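Succinylglutamate desuccinylase (Vibrio parahaemolyticus, PDB 2BCO) probably catalyses the zinc-dependent hydrolysis of N-succinyl-L-glutamate to succinate and L-glutamate, the last step of arginine degradation by the AST pathway. Local coordinates at residues S161-F166 / I258-S263; S169-H174 / N197-T202; H174-K179 / Y206-Y211; K331-F334 / L339-D342. All coordinates share one frame; numbering follows the deposited sequence.

Contact 1 (S161-F166 / I258-S263); sequences SKHYTF and IKYRVS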
loop_
_atom_site.group_PDB
_atom_site.type_symbol
_atom_site.label_atom_id
_atom_site.label_comp_id
_atom_site.label_asym_id
_atom_site.label_seq_id
_atom_site.Cartn_x
_atom_site.Cartn_y
_atom_site.Cartn_z
ATOM N N SER A 161 3.554 6.795 15.112
ATOM C CA SER A 161 4.360 7.718 14.323
ATOM C C SER A 161 3.815 9.144 14.365
ATOM O O SER A 161 2.626 9.361 14.606
ATOM C CB SER A 161 4.411 7.248 12.868
ATOM O OG SER A 161 5.156 8.148 12.081
ATOM N N LYS A 162 4.688 10.118 14.137
ATOM C CA LYS A 162 4.251 11.505 14.121
ATOM C C LYS A 162 3.473 11.710 12.827
ATOM O O LYS A 162 2.813 12.728 12.643
ATOM C CB LYS A 162 5.452 12.455 14.204
ATOM C CG LYS A 162 6.535 12.214 13.163
ATOM C CD LYS A 162 7.779 13.050 13.462
ATOM C CE LYS A 162 8.878 12.787 12.438
ATOM N NZ LYS A 162 10.197 13.385 12.808
ATOM N N HIS A 163 3.559 10.725 11.931
ATOM C CA HIS A 163 2.834 10.756 10.664
ATOM C C HIS A 163 1.770 9.663 10.751
ATOM O O HIS A 163 2.070 8.488 10.519
ATOM C CB HIS A 163 3.757 10.460 9.481
ATOM C CG HIS A 163 4.874 11.442 9.306
ATOM N ND1 HIS A 163 4.694 12.806 9.398
ATOM C CD2 HIS A 163 6.183 11.257 8.997
ATOM C CE1 HIS A 163 5.840 13.419 9.155
ATOM N NE2 HIS A 163 6.760 12.502 8.910
ATOM N N TYR A 164 0.539 10.036 11.104
ATOM C CA TYR A 164 -0.539 9.056 11.226
ATOM C C TYR A 164 -0.715 8.291 9.911
ATOM O O TYR A 164 -0.993 7.089 9.916
ATOM C CB TYR A 164 -1.846 9.745 11.615
ATOM C CG TYR A 164 -3.012 8.795 11.740
ATOM C CD1 TYR A 164 -3.114 7.918 12.821
ATOM C CD2 TYR A 164 -4.011 8.767 10.774
ATOM C CE1 TYR A 164 -4.200 7.029 12.933
ATOM C CE2 TYR A 164 -5.094 7.884 10.873
ATOM C CZ TYR A 164 -5.183 7.021 11.959
ATOM O OH TYR A 164 -6.264 6.171 12.067
ATOM N N THR A 165 -0.568 9.004 8.795
ATOM C CA THR A 165 -0.641 8.409 7.463
ATOM C C THR A 165 0.635 8.764 6.703
ATOM O O THR A 165 1.200 9.846 6.886
ATOM C CB THR A 165 -1.829 8.941 6.610
ATOM O OG1 THR A 165 -1.723 10.364 6.467
ATOM C CG2 THR A 165 -3.160 8.576 7.236
ATOM N N PHE A 166 1.093 7.833 5.874
ATOM C CA PHE A 166 2.263 8.050 5.037
ATOM C C PHE A 166 2.288 6.974 3.969
ATOM O O PHE A 166 1.568 5.985 4.072
ATOM C CB PHE A 166 3.567 8.090 5.862
ATOM C CG PHE A 166 4.035 6.756 6.388
ATOM C CD1 PHE A 166 4.885 5.953 5.629
ATOM C CD2 PHE A 166 3.716 6.348 7.682
ATOM C CE1 PHE A 166 5.418 4.765 6.153
ATOM C CE2 PHE A 166 4.246 5.157 8.214
ATOM C CZ PHE A 166 5.102 4.369 7.444
ATOM N N ILE A 258 4.974 15.736 3.115
ATOM C CA ILE A 258 6.413 15.795 3.308
ATOM C C ILE A 258 7.059 14.706 2.439
ATOM O O ILE A 258 6.555 13.581 2.370
ATOM C CB ILE A 258 6.767 15.582 4.792
ATOM C CG1 ILE A 258 6.121 16.695 5.629
ATOM C CG2 ILE A 258 8.287 15.582 4.987
ATOM C CD1 ILE A 258 6.117 16.409 7.111
ATOM N N LYS A 259 8.151 15.052 1.762
ATOM C CA LYS A 259 8.844 14.103 0.898
ATOM C C LYS A 259 10.124 13.651 1.601
ATOM O O LYS A 259 10.920 14.477 2.059
ATOM C CB LYS A 259 9.206 14.760 -0.443
ATOM C CG LYS A 259 8.085 15.556 -1.130
ATOM C CD LYS A 259 6.914 14.672 -1.564
ATOM C CE LYS A 259 5.894 15.452 -2.399
ATOM N NZ LYS A 259 5.322 16.632 -1.679
ATOM N N TYR A 260 10.315 12.338 1.694
ATOM C CA TYR A 260 11.494 11.775 2.344
ATOM C C TYR A 260 12.292 10.965 1.334
ATOM O O TYR A 260 11.756 10.528 0.326
ATOM C CB TYR A 260 11.091 10.846 3.496
ATOM C CG TYR A 260 10.592 11.537 4.747
ATOM C CD1 TYR A 260 11.484 12.071 5.679
ATOM C CD2 TYR A 260 9.232 11.658 5.001
ATOM C CE1 TYR A 260 11.028 12.712 6.836
ATOM C CE2 TYR A 260 8.766 12.294 6.154
ATOM C CZ TYR A 260 9.667 12.818 7.065
ATOM O OH TYR A 260 9.205 13.441 8.205
ATOM N N ARG A 261 13.578 10.787 1.605
ATOM C CA ARG A 261 14.449 9.983 0.754
ATOM C C ARG A 261 15.214 9.100 1.725
ATOM O O ARG A 261 15.280 9.401 2.916
ATOM C CB ARG A 261 15.429 10.854 -0.051
ATOM C CG ARG A 261 16.574 11.479 0.748
ATOM C CD ARG A 261 17.551 12.220 -0.182
ATOM N NE ARG A 261 18.561 13.001 0.537
ATOM C CZ ARG A 261 19.605 12.487 1.175
ATOM N NH1 ARG A 261 19.803 11.178 1.194
ATOM N NH2 ARG A 261 20.456 13.288 1.805
ATOM N N VAL A 262 15.794 8.016 1.231
ATOM C CA VAL A 262 16.540 7.130 2.113
ATOM C C VAL A 262 17.978 7.604 2.355
ATOM O O VAL A 262 18.819 7.544 1.461
ATOM C CB VAL A 262 16.560 5.699 1.544
ATOM C CG1 VAL A 262 17.383 4.784 2.448
ATOM C CG2 VAL A 262 15.129 5.190 1.399
ATOM N N SER A 263 18.249 8.091 3.564
ATOM C CA SER A 263 19.590 8.551 3.915
ATOM C C SER A 263 20.517 7.362 3.773
ATOM O O SER A 263 21.513 7.422 3.059
ATOM C CB SER A 263 19.631 9.067 5.355
ATOM O OG SER A 263 18.729 10.145 5.533
#

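Contact 2 (S169-H174 / N197-T202); sequences SPKTRH and NSPSST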
loop_
_atom_site.group_PDB
_atom_site.type_symbol
_atom_site.label_atom_id
_atom_site.label_comp_id
_atom_site.label_asym_id
_atom_site.label_seq_id
_atom_site.Cartn_x
_atom_site.Cartn_y
_atom_site.Cartn_z
ATOM N N SER A 169 6.806 4.962 -2.048
ATOM C CA SER A 169 6.847 4.862 -3.504
ATOM C C SER A 169 8.014 3.954 -3.912
ATOM O O SER A 169 9.175 4.269 -3.639
ATOM C CB SER A 169 7.030 6.251 -4.125
ATOM O OG SER A 169 7.128 6.159 -5.531
ATOM N N PRO A 170 7.716 2.827 -4.587
ATOM C CA PRO A 170 8.701 1.839 -5.046
ATOM C C PRO A 170 9.778 2.400 -5.964
ATOM O O PRO A 170 9.571 3.405 -6.643
ATOM C CB PRO A 170 7.846 0.795 -5.766
ATOM C CG PRO A 170 6.509 0.949 -5.147
ATOM C CD PRO A 170 6.376 2.451 -5.059
ATOM N N LYS A 171 10.913 1.710 -5.973
ATOM C CA LYS A 171 12.060 2.064 -6.789
ATOM C C LYS A 171 12.086 1.211 -8.045
ATOM O O LYS A 171 12.186 -0.012 -7.970
ATOM C CB LYS A 171 13.361 1.838 -6.011
ATOM C CG LYS A 171 14.617 2.175 -6.793
ATOM C CD LYS A 171 14.630 3.645 -7.171
ATOM C CE LYS A 171 15.950 4.043 -7.789
ATOM N NZ LYS A 171 15.979 5.513 -8.048
ATOM N N THR A 172 11.992 1.870 -9.196
ATOM C CA THR A 172 12.017 1.200 -10.491
ATOM C C THR A 172 12.525 2.203 -11.519
ATOM O O THR A 172 12.468 3.411 -11.286
ATOM C CB THR A 172 10.610 0.714 -10.897
ATOM O OG1 THR A 172 10.639 0.243 -12.245
ATOM C CG2 THR A 172 9.589 1.843 -10.785
ATOM N N ARG A 173 13.036 1.709 -12.641
ATOM C CA ARG A 173 13.548 2.580 -13.697
ATOM C C ARG A 173 12.376 3.242 -14.428
ATOM O O ARG A 173 12.543 4.244 -15.122
ATOM C CB ARG A 173 14.386 1.768 -14.687
ATOM C CG ARG A 173 13.572 0.788 -15.526
ATOM C CD ARG A 173 14.494 -0.183 -16.259
ATOM N NE ARG A 173 13.858 -1.488 -16.425
ATOM C CZ ARG A 173 13.047 -1.798 -17.423
ATOM N NH1 ARG A 173 12.776 -0.900 -18.359
ATOM N NH2 ARG A 173 12.494 -2.999 -17.484
ATOM N N HIS A 174 11.187 2.666 -14.275
ATOM C CA HIS A 174 9.991 3.210 -14.906
ATOM C C HIS A 174 9.533 4.468 -14.158
ATOM O O HIS A 174 9.724 4.586 -12.943
ATOM C CB HIS A 174 8.853 2.186 -14.875
ATOM C CG HIS A 174 9.141 0.926 -15.630
ATOM N ND1 HIS A 174 9.301 0.896 -16.999
ATOM C CD2 HIS A 174 9.296 -0.348 -15.203
ATOM C CE1 HIS A 174 9.545 -0.343 -17.380
ATOM N NE2 HIS A 174 9.549 -1.120 -16.312
ATOM N N ASN A 197 14.772 3.885 -2.475
ATOM C CA ASN A 197 15.969 4.013 -3.303
ATOM C C ASN A 197 16.471 2.621 -3.665
ATOM O O ASN A 197 17.532 2.482 -4.260
ATOM C CB ASN A 197 17.075 4.802 -2.574
ATOM C CG ASN A 197 17.777 3.978 -1.497
ATOM O OD1 ASN A 197 17.172 3.098 -0.883
ATOM N ND2 ASN A 197 19.049 4.277 -1.250
ATOM N N SER A 198 15.704 1.591 -3.324
ATOM C CA SER A 198 16.116 0.221 -3.622
ATOM C C SER A 198 14.944 -0.711 -3.984
ATOM O O SER A 198 13.893 -0.674 -3.351
ATOM C CB SER A 198 16.881 -0.344 -2.420
ATOM O OG SER A 198 17.420 -1.620 -2.709
ATOM N N PRO A 199 15.119 -1.558 -5.020
ATOM C CA PRO A 199 14.075 -2.495 -5.452
ATOM C C PRO A 199 13.611 -3.341 -4.277
ATOM O O PRO A 199 14.423 -3.764 -3.459
ATOM C CB PRO A 199 14.775 -3.317 -6.531
ATOM C CG PRO A 199 15.728 -2.313 -7.129
ATOM C CD PRO A 199 16.302 -1.658 -5.896
ATOM N N SER A 200 12.310 -3.596 -4.195
ATOM C CA SER A 200 11.787 -4.348 -3.060
ATOM C C SER A 200 11.162 -5.700 -3.420
ATOM O O SER A 200 11.474 -6.290 -4.451
ATOM C CB SER A 200 10.770 -3.470 -2.317
ATOM O OG SER A 200 10.527 -3.952 -1.014
ATOM N N SER A 201 10.274 -6.182 -2.559
ATOM C CA SER A 201 9.615 -7.460 -2.777
ATOM C C SER A 201 8.136 -7.342 -2.458
ATOM O O SER A 201 7.450 -8.357 -2.303
ATOM C CB SER A 201 10.226 -8.518 -1.864
ATOM O OG SER A 201 9.984 -8.167 -0.503
ATOM N N THR A 202 7.646 -6.108 -2.360
ATOM C CA THR A 202 6.242 -5.885 -2.032
ATOM C C THR A 202 5.325 -5.975 -3.235
ATOM O O THR A 202 5.767 -6.000 -4.379
ATOM C CB THR A 202 6.028 -4.518 -1.365
ATOM O OG1 THR A 202 6.360 -3.473 -2.296
ATOM C CG2 THR A 202 6.888 -4.408 -0.097
HETATM O O HOH W 1 11.230 -0.262 -4.026
#

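Contact 3 (H174-K179 / Y206-Y211); sequences HPVRSK and YSAENY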
loop_
_atom_site.group_PDB
_atom_site.type_symbol
_atom_site.label_atom_id
_atom_site.label_comp_id
_atom_site.label_asym_id
_atom_site.label_seq_id
_atom_site.Cartn_x
_atom_site.Cartn_y
_atom_site.Cartn_z
ATOM N N HIS A 174 11.187 2.666 -14.275
ATOM C CA HIS A 174 9.991 3.210 -14.906
ATOM C C HIS A 174 9.533 4.468 -14.158
ATOM O O HIS A 174 9.724 4.586 -12.943
ATOM C CB HIS A 174 8.853 2.186 -14.875
ATOM C CG HIS A 174 9.141 0.926 -15.630
ATOM N ND1 HIS A 174 9.301 0.896 -16.999
ATOM C CD2 HIS A 174 9.296 -0.348 -15.203
ATOM C CE1 HIS A 174 9.545 -0.343 -17.380
ATOM N NE2 HIS A 174 9.549 -1.120 -16.312
ATOM N N PRO A 175 8.952 5.437 -14.883
ATOM C CA PRO A 175 8.468 6.675 -14.257
ATOM C C PRO A 175 7.118 6.394 -13.586
ATOM O O PRO A 175 6.080 6.431 -14.234
ATOM C CB PRO A 175 8.345 7.636 -15.441
ATOM C CG PRO A 175 7.954 6.712 -16.576
ATOM C CD PRO A 175 8.885 5.523 -16.355
ATOM N N VAL A 176 7.139 6.104 -12.290
ATOM C CA VAL A 176 5.909 5.776 -11.575
ATOM C C VAL A 176 5.603 6.783 -10.470
ATOM O O VAL A 176 4.757 6.545 -9.613
ATOM C CB VAL A 176 6.007 4.357 -10.954
ATOM C CG1 VAL A 176 6.312 3.339 -12.044
ATOM C CG2 VAL A 176 7.107 4.318 -9.884
ATOM N N ARG A 177 6.302 7.908 -10.490
ATOM C CA ARG A 177 6.101 8.941 -9.488
ATOM C C ARG A 177 5.591 10.188 -10.189
ATOM O O ARG A 177 6.253 11.217 -10.207
ATOM C CB ARG A 177 7.417 9.213 -8.775
ATOM C CG ARG A 177 7.929 7.991 -8.001
ATOM C CD ARG A 177 9.295 8.227 -7.398
ATOM N NE ARG A 177 9.689 7.136 -6.514
ATOM C CZ ARG A 177 10.934 6.929 -6.099
ATOM N NH1 ARG A 177 11.909 7.741 -6.487
ATOM N NH2 ARG A 177 11.206 5.911 -5.302
ATOM N N SER A 178 4.387 10.074 -10.740
ATOM C CA SER A 178 3.749 11.137 -11.506
ATOM C C SER A 178 3.120 12.313 -10.760
ATOM O O SER A 178 3.007 12.333 -9.528
ATOM C CB SER A 178 2.673 10.531 -12.403
ATOM O OG SER A 178 1.594 10.061 -11.607
ATOM N N LYS A 179 2.694 13.284 -11.559
ATOM C CA LYS A 179 2.045 14.485 -11.072
ATOM C C LYS A 179 0.690 14.095 -10.476
ATOM O O LYS A 179 0.306 14.572 -9.417
ATOM C CB LYS A 179 1.840 15.464 -12.235
ATOM C CG LYS A 179 1.213 16.791 -11.838
ATOM C CD LYS A 179 2.228 17.666 -11.128
ATOM C CE LYS A 179 1.643 19.011 -10.765
ATOM N NZ LYS A 179 2.665 19.871 -10.118
ATOM N N TYR A 206 5.993 -4.701 -7.122
ATOM C CA TYR A 206 5.804 -5.611 -8.249
ATOM C C TYR A 206 5.044 -4.971 -9.417
ATOM O O TYR A 206 5.374 -5.200 -10.580
ATOM C CB TYR A 206 5.063 -6.870 -7.800
ATOM C CG TYR A 206 4.871 -7.882 -8.900
ATOM C CD1 TYR A 206 5.865 -8.808 -9.198
ATOM C CD2 TYR A 206 3.692 -7.917 -9.649
ATOM C CE1 TYR A 206 5.691 -9.759 -10.213
ATOM C CE2 TYR A 206 3.509 -8.860 -10.667
ATOM C CZ TYR A 206 4.515 -9.776 -10.940
ATOM O OH TYR A 206 4.346 -10.728 -11.917
ATOM N N SER A 207 4.014 -4.193 -9.102
ATOM C CA SER A 207 3.226 -3.529 -10.128
ATOM C C SER A 207 4.023 -2.415 -10.786
ATOM O O SER A 207 3.948 -2.228 -11.990
ATOM C CB SER A 207 1.940 -2.954 -9.523
ATOM O OG SER A 207 0.994 -3.982 -9.294
ATOM N N ALA A 208 4.783 -1.673 -9.988
ATOM C CA ALA A 208 5.592 -0.583 -10.513
ATOM C C ALA A 208 6.708 -1.116 -11.412
ATOM O O ALA A 208 6.916 -0.622 -12.524
ATOM C CB ALA A 208 6.187 0.220 -9.367
ATOM N N GLU A 209 7.418 -2.130 -10.929
ATOM C CA GLU A 209 8.525 -2.714 -11.679
ATOM C C GLU A 209 8.116 -3.476 -12.919
ATOM O O GLU A 209 8.791 -3.398 -13.939
ATOM C CB GLU A 209 9.352 -3.646 -10.785
ATOM C CG GLU A 209 10.437 -4.466 -11.516
ATOM C CD GLU A 209 11.430 -3.601 -12.289
ATOM O OE1 GLU A 209 11.885 -2.582 -11.737
ATOM O OE2 GLU A 209 11.764 -3.946 -13.443
ATOM N N ASN A 210 7.011 -4.201 -12.848
ATOM C CA ASN A 210 6.593 -5.008 -13.983
ATOM C C ASN A 210 5.506 -4.456 -14.872
ATOM O O ASN A 210 5.247 -5.011 -15.936
ATOM C CB ASN A 210 6.186 -6.389 -13.485
ATOM C CG ASN A 210 7.367 -7.183 -12.991
ATOM O OD1 ASN A 210 8.221 -7.575 -13.778
ATOM N ND2 ASN A 210 7.437 -7.409 -11.688
ATOM N N TYR A 211 4.855 -3.375 -14.459
ATOM C CA TYR A 211 3.794 -2.822 -15.289
ATOM C C TYR A 211 3.773 -1.302 -15.312
ATOM O O TYR A 211 2.839 -0.698 -15.824
ATOM C CB TYR A 211 2.445 -3.375 -14.823
ATOM C CG TYR A 211 2.342 -4.871 -15.013
ATOM C CD1 TYR A 211 1.999 -5.411 -16.251
ATOM C CD2 TYR A 211 2.638 -5.753 -13.974
ATOM C CE1 TYR A 211 1.950 -6.801 -16.455
ATOM C CE2 TYR A 211 2.594 -7.146 -14.168
ATOM C CZ TYR A 211 2.249 -7.659 -15.412
ATOM O OH TYR A 211 2.190 -9.019 -15.613
#

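Contact 4 (K331-F334 / L339-D342); sequences KTRF and LVYD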
loop_
_atom_site.group_PDB
_atom_site.type_symbol
_atom_site.label_atom_id
_atom_site.label_comp_id
_atom_site.label_asym_id
_atom_site.label_seq_id
_atom_site.Cartn_x
_atom_site.Cartn_y
_atom_site.Cartn_z
ATOM N N LYS A 331 14.774 17.725 -0.894
ATOM C CA LYS A 331 14.406 18.822 -1.769
ATOM C C LYS A 331 13.965 18.167 -3.062
ATOM O O LYS A 331 14.753 17.515 -3.743
ATOM C CB LYS A 331 15.603 19.746 -2.017
ATOM C CG LYS A 331 15.212 21.058 -2.689
ATOM C CD LYS A 331 16.410 21.956 -2.975
ATOM C CE LYS A 331 15.957 23.275 -3.580
ATOM N NZ LYS A 331 15.146 23.071 -4.815
ATOM N N THR A 332 12.698 18.354 -3.402
ATOM C CA THR A 332 12.144 17.732 -4.584
ATOM C C THR A 332 11.630 18.687 -5.658
ATOM O O THR A 332 11.521 19.893 -5.448
ATOM C CB THR A 332 11.005 16.795 -4.164
ATOM O OG1 THR A 332 10.008 17.548 -3.444
ATOM C CG2 THR A 332 11.553 15.680 -3.271
ATOM N N ARG A 333 11.308 18.113 -6.809
ATOM C CA ARG A 333 10.791 18.858 -7.940
ATOM C C ARG A 333 10.286 17.844 -8.955
ATOM O O ARG A 333 10.479 16.643 -8.783
ATOM C CB ARG A 333 11.907 19.705 -8.564
ATOM C CG ARG A 333 13.107 18.883 -9.071
ATOM C CD ARG A 333 14.267 19.777 -9.517
ATOM N NE ARG A 333 15.160 19.078 -10.439
ATOM C CZ ARG A 333 16.003 18.120 -10.080
ATOM N NH1 ARG A 333 16.083 17.744 -8.805
ATOM N NH2 ARG A 333 16.743 17.518 -10.995
ATOM N N PHE A 334 9.639 18.332 -10.007
ATOM C CA PHE A 334 9.135 17.476 -11.071
ATOM C C PHE A 334 9.976 17.662 -12.329
ATOM O O PHE A 334 10.056 18.763 -12.885
ATOM C CB PHE A 334 7.673 17.801 -11.390
ATOM C CG PHE A 334 6.683 16.978 -10.613
ATOM C CD1 PHE A 334 6.515 15.621 -10.894
ATOM C CD2 PHE A 334 5.940 17.544 -9.579
ATOM C CE1 PHE A 334 5.613 14.843 -10.160
ATOM C CE2 PHE A 334 5.039 16.782 -8.841
ATOM C CZ PHE A 334 4.875 15.425 -9.126
ATOM N N LEU A 339 8.737 12.840 -10.102
ATOM C CA LEU A 339 9.188 13.510 -8.891
ATOM C C LEU A 339 10.574 12.991 -8.530
ATOM O O LEU A 339 10.732 11.816 -8.186
ATOM C CB LEU A 339 8.220 13.272 -7.719
ATOM C CG LEU A 339 8.560 14.158 -6.508
ATOM C CD1 LEU A 339 8.045 15.582 -6.763
ATOM C CD2 LEU A 339 7.955 13.591 -5.224
ATOM N N VAL A 340 11.574 13.865 -8.618
ATOM C CA VAL A 340 12.949 13.493 -8.300
ATOM C C VAL A 340 13.486 14.411 -7.212
ATOM O O VAL A 340 12.880 15.435 -6.904
ATOM C CB VAL A 340 13.885 13.606 -9.545
ATOM C CG1 VAL A 340 13.334 12.764 -10.694
ATOM C CG2 VAL A 340 14.040 15.072 -9.967
ATOM N N TYR A 341 14.611 14.044 -6.615
ATOM C CA TYR A 341 15.195 14.888 -5.579
ATOM C C TYR A 341 16.642 15.304 -5.852
ATOM O O TYR A 341 17.362 14.662 -6.622
ATOM C CB TYR A 341 15.099 14.220 -4.207
ATOM C CG TYR A 341 15.445 12.752 -4.167
ATOM C CD1 TYR A 341 14.480 11.781 -4.418
ATOM C CD2 TYR A 341 16.723 12.329 -3.815
ATOM C CE1 TYR A 341 14.780 10.412 -4.304
ATOM C CE2 TYR A 341 17.034 10.970 -3.701
ATOM C CZ TYR A 341 16.059 10.021 -3.943
ATOM O OH TYR A 341 16.366 8.689 -3.808
ATOM N N ASP A 342 17.048 16.388 -5.190
ATOM C CA ASP A 342 18.380 16.980 -5.323
ATOM C C ASP A 342 18.507 17.756 -6.632
ATOM O O ASP A 342 18.388 18.997 -6.578
ATOM C CB ASP A 342 19.470 15.905 -5.253
ATOM C CG ASP A 342 19.695 15.400 -3.848
ATOM O OD1 ASP A 342 20.627 14.592 -3.647
ATOM O OD2 ASP A 342 18.935 15.815 -2.946
#

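Contact 1 (S161-F166 / I258-S263)
Segment 161-166 reaches strand 258-267 through Lys162 and His163, whose side chains lead to Tyr260 and Ile258. Just ahead of them, Ser161 OG accepts the backbone N of His163 at 3.0 Å, an ST turn, and the same hydroxyl is hydrogen-bonded to Asn283 O, so that it bonds both the turn and a distant loop. The extended chain of Lys162 runs past that imidazole, with CG above the centre of one ring face, while CE comes no closer than 4.3 Å to Tyr260 OH. His163 carries the contact. Its CG stands beside the backbone N, anti to the carbonyl carbon (chi1 -61°), which brings the ring edge to Tyr260, arriving from the opposite direction. NE2 and Tyr260 OH meet 2.7 Å apart at 164°, a nearly straight hydrogen bond in which either atom could be the donor, and the hydroxyl lies near the imidazole plane. The two rings are turned at 59°, rim to rim. This bond spans strand 192-195, which lies between strands 165-169 and 258-267; Ala192 touches His163, Ile258 and Tyr260. It thereby ties the AspA/AstE catalytic domain, of the zinc exopeptidase clan, to a strand of the barrel-sandwich hybrid domain. The His163 side chain is about 8 Å from that of Glu219, the predicted active-site residue. Ile258 adds an apolar touch, its CD1 3.6 Å from His163 CE1. Farther along, the ring of Phe166 meets Phe284 edge-to-face, and Phe284 also packs against the rings of His163 and Tyr260.

Contact 2 (S169-H174 / N197-T202)
Two connecting loops of the catalytic domain, which follow the neighbouring parallel strands 165-169 and 192-195, meet where Lys171 lies alongside the backbone of Asn197, Ser198 and Pro199. Here a water carries the polar link. It accepts from Lys171 N at 2.8 Å and donates to Ser198 O at 2.8 Å, thereby linking a backbone N-H to a backbone carbonyl across a gap too wide for the two to bond directly. The rest is packing of lysine methylenes on the peptide backbone and on the proline ring. Lys171 extends CG opposite its own backbone N (chi1 180°) and then bends at chi2 (62°), which lays CG and CD along the other loop. CB rests 3.6 Å from Ser198 N, CG lies 3.7 Å from Asn197 C, and the same CG comes within 4.3 Å of Pro199 CD, while the ammonium end leads away. One residue earlier, Pro170 packs on helix 203-211, and the second loop runs into that same helix with Thr202 as its N-cap, OG1 accepting from Trp205 N. Beyond Lys171 the first loop is closed on itself: His174 NE2 lies above the Arg173 guanidinium, offset toward its rim, and in an ST turn Thr172 OG1 accepts from His174 N at 3.2 Å, almost straight at 168°.

Contact 3 (H174-K179 / Y206-Y211)
Tyr206 O, a few residues ahead of the Ala208 and Glu209 carbonyls that meet His174, is gripped by two donors of one residue. Asn210 N supplies the ordinary helical bond at 3.0 Å, and Asn210 ND2 adds a second at 3.2 Å, lying in the carbonyl plane on a lone pair; to reach it, the carboxamide folds back over the rim of one face of the Tyr206 ring. This helix, 203-211, offers the turn holding Ala208 and Glu209 to the loop 174-179. His174 brings its imidazole rim against that turn: CD2 is 3.3 Å from Glu209 O, which lies near the ring plane, and 3.6 Å from Ala208 O. Two residues on, Val176 CG1, anti to the carbonyl carbon (chi1 -57°), approaches Ala208 CB at 4.1 Å, a small apolar contact between buried residues. Glu209 points its CB away from the loop, yet the chain bends at chi2 and its carboxylate returns to bond Thr172 through OE1. His174 NE2 stays 4.6 Å from Glu209 OE2, so the two are near without contact. The loop itself leads into helix 179-188, with Ser178 as its N-cap. Backbone carbonyls at its rim and a nearby carboxylate would probably favour positive charge on the His174 imidazole, while the Arg173 guanidinium would oppose it, leaving the net effect uncertain.

Contact 4 (K331-F334 / L339-D342)
Leu339, packed on Phe334, lies in the last strand, 338-341, of a beta hairpin, antiparallel to the end of 322-335. Its CG is anti to the backbone N (chi1 -171°), and this carries CD1 over the centre of one face of the Phe334 ring, 3.9 Å from the centroid and 13° off the normal: a CH-pi contact. Phe334 and Leu339 form an antiparallel non-hydrogen-bonded pair, as do Thr332 and Tyr341. Between them comes the hydrogen-bonded pair: Val340 N donates to Arg333 O at 3.0 Å, and Arg333 N returns a bond to Val340 O at 3.1 Å. On the sheet face opposite Leu339, Val340 CG2 lies over one face of the Arg333 guanidinium, offset toward its rim and 3.6 Å from NH1, where the arginine chain crosses the valine at a slant. Tyr341 turns its CB back to the face of Leu339, where it meets Thr332 CG2 at 3.9 Å; the ring then leads off to Arg261 of the neighbouring strand 258-267. Asp342, poorly ordered and the last modelled residue, still gives its N to Lys331 O at 2.9 Å. Three backbone bonds thus join these two segments, with an aromatic-aliphatic pair on one face, and charge probably adds little: the guanidinium of Arg333 has a long, weak ion pair with Glu335.

In the fold
Along the chain contacts 2 and 3 fall within the span closed by contact 1, their segments alternate, and contact 4 follows all three. Contacts 2 and 3 share His174, lie with centres about 8 Å apart and both fasten the loop after strand 165-169 to helix 203-211 or the loop entering it. Contact 1 stands about 17 Å from contact 2, centre to centre, between the catalytic-domain and hybrid-domain regions. Contacts 1 and 4 meet through neighbouring strands 258-267 and 322-335. The terminal hairpin also returns to the catalytic domain: Leu339 N bonds Arg177 O of contact 3, so distant parts of the sequence are packed together.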